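Local coordinates for protein ylmH (Streptococcus pneumoniae, PDB 2FPH) that is a bacterial cell-division protein that probably binds nucleic acid, perhaps RNA, through a domain of the RRM clan, at residues Gln136-Leu139 with Leu140-Gly144. Sequence-based numbering, arbitrary orientation.
Sequences QFLL and LFQDG
Phe-137 and Phe-141 meet one turn apart at the start of helix 138-144, where the backbone N of Phe-141 donates to Phe-137 O over 3.2 Å. Phe-137 occupies the N-cap position, and its carbonyl opens the i to i+4 series. The next bond, Gln-142 N to Leu-138 O, is the shortest of the three at 2.7 Å and nearly straight (N-H...O 172°). Asp-143 N follows with Leu-139 O at 2.8 Å, and a weak bond from Gly-144 N to Leu-140 O closes the last turn.

The Phe-141 ring presents its edge to the carbonyl of Phe-137, with CD1 3.4 Å from Phe-137 O. Apolar contacts lie beside it: Phe-137 CB approaches Leu-140 CB at 4.4 Å, and Leu-140 CD1 lies over one face of the Phe-141 ring, displaced toward the rim. Phe-141 packs on Ile-131, Ile-133 and Leu-155 of the antiparallel sheet, and Leu-138 on Ile-133, Ser-86 and Gln-88, whereas Leu-140 reaches the loop residues Leu-112 and Ile-114.

Two further pairs set aliphatic branches against polar groups. Leu-138, its CG anti to the backbone N (chi1 179°), brings CD1 against the amide end of Gln-142, 3.6 Å from NE2. That nitrogen is hydrogen-bonded to Gln-88 OE1 on strand 85-91. Leu-139 and Asp-143 run alongside each other on a more exposed side, the methyl CD2 standing 3.7 Å from the carboxylate OD2.

The contact thus combines helix turns held by main-chain bonds with a seat on the sheet of the putative RNA-binding domain: Phe-141 and Leu-138 share the apolar packing, and the Gln-142 amide, lying against Leu-138 CD1, adds a directional polar link to strand 85-91.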
loop_
_atom_site.group_PDB
_atom_site.type_symbol
_atom_site.label_atom_id
_atom_site.label_comp_id
_atom_site.label_asym_id
_atom_site.label_seq_id
_atom_site.Cartn_x
_atom_site.Cartn_y
_atom_site.Cartn_z
ATOM N N GLN A 136 -9.179 0.385 5.373
ATOM C CA GLN A 136 -9.596 1.148 6.548
ATOM C C GLN A 136 -10.033 2.575 6.189
ATOM O O GLN A 136 -10.851 3.193 6.909
ATOM C CB GLN A 136 -8.459 1.152 7.612
ATOM C CG GLN A 136 -8.919 1.355 9.026
ATOM C CD GLN A 136 -7.819 1.065 10.036
ATOM O OE1 GLN A 136 -7.359 1.967 10.743
ATOM N NE2 GLN A 136 -7.380 -0.167 10.082
ATOM N N PHE A 137 -9.559 3.087 5.053
ATOM C CA PHE A 137 -9.801 4.451 4.585
ATOM C C PHE A 137 -10.753 4.441 3.354
ATOM O O PHE A 137 -10.819 5.357 2.607
ATOM C CB PHE A 137 -8.430 5.113 4.354
ATOM C CG PHE A 137 -7.679 5.312 5.623
ATOM C CD1 PHE A 137 -7.992 6.378 6.460
ATOM C CD2 PHE A 137 -6.730 4.395 6.053
ATOM C CE1 PHE A 137 -7.294 6.555 7.663
ATOM C CE2 PHE A 137 -6.052 4.567 7.246
ATOM C CZ PHE A 137 -6.328 5.643 8.052
ATOM N N LEU A 138 -11.559 3.388 3.200
ATOM C CA LEU A 138 -12.478 3.293 2.042
ATOM C C LEU A 138 -13.427 4.519 1.915
ATOM O O LEU A 138 -13.610 5.085 0.825
ATOM C CB LEU A 138 -13.302 2.006 2.145
ATOM C CG LEU A 138 -14.321 1.775 1.022
ATOM C CD1 LEU A 138 -13.606 1.584 -0.289
ATOM C CD2 LEU A 138 -15.149 0.585 1.349
ATOM N N LEU A 139 -14.007 4.956 3.039
ATOM C CA LEU A 139 -14.899 6.101 3.003
ATOM C C LEU A 139 -14.171 7.382 2.674
ATOM O O LEU A 139 -14.637 8.146 1.883
ATOM C CB LEU A 139 -15.643 6.265 4.321
ATOM C CG LEU A 139 -16.806 5.318 4.571
ATOM C CD1 LEU A 139 -17.730 5.937 5.611
ATOM C CD2 LEU A 139 -17.558 5.024 3.332
ATOM N N LEU A 140 -13.002 7.595 3.246
ATOM C CA LEU A 140 -12.219 8.735 2.897
ATOM C C LEU A 140 -12.083 8.815 1.365
ATOM O O LEU A 140 -12.304 9.860 0.793
ATOM C CB LEU A 140 -10.875 8.646 3.612
ATOM C CG LEU A 140 -9.832 9.748 3.459
ATOM C CD1 LEU A 140 -9.383 9.882 2.046
ATOM C CD2 LEU A 140 -10.334 11.072 4.009
ATOM N N PHE A 141 -11.755 7.719 0.687
ATOM C CA PHE A 141 -11.634 7.746 -0.768
ATOM C C PHE A 141 -12.927 7.792 -1.511
ATOM O O PHE A 141 -13.079 8.591 -2.433
ATOM C CB PHE A 141 -10.806 6.534 -1.261
ATOM C CG PHE A 141 -9.353 6.703 -1.089
ATOM C CD1 PHE A 141 -8.724 6.254 0.052
ATOM C CD2 PHE A 141 -8.573 7.231 -2.118
ATOM C CE1 PHE A 141 -7.324 6.412 0.224
ATOM C CE2 PHE A 141 -7.203 7.360 -1.938
ATOM C CZ PHE A 141 -6.600 6.947 -0.788
ATOM N N GLN A 142 -13.856 6.905 -1.176
ATOM C CA GLN A 142 -15.118 6.854 -1.909
ATOM C C GLN A 142 -15.892 8.179 -1.745
ATOM O O GLN A 142 -16.476 8.685 -2.699
ATOM C CB GLN A 142 -15.961 5.640 -1.486
ATOM C CG GLN A 142 -15.396 4.338 -2.028
ATOM C CD GLN A 142 -16.364 3.181 -2.017
ATOM O OE1 GLN A 142 -17.347 3.184 -1.257
ATOM N NE2 GLN A 142 -16.076 2.165 -2.849
ATOM N N ASP A 143 -15.943 8.733 -0.530
ATOM C CA ASP A 143 -16.721 9.966 -0.356
ATOM C C ASP A 143 -15.924 11.234 -0.681
ATOM O O ASP A 143 -16.511 12.264 -0.979
ATOM C CB ASP A 143 -17.327 10.043 1.069
ATOM C CG ASP A 143 -18.362 8.970 1.316
ATOM O OD1 ASP A 143 -19.007 8.516 0.343
ATOM O OD2 ASP A 143 -18.582 8.479 2.462
ATOM N N GLY A 144 -14.600 11.170 -0.671
ATOM C CA GLY A 144 -13.788 12.354 -0.865
ATOM C C GLY A 144 -13.344 12.543 -2.309
ATOM O O GLY A 144 -13.215 13.661 -2.774
#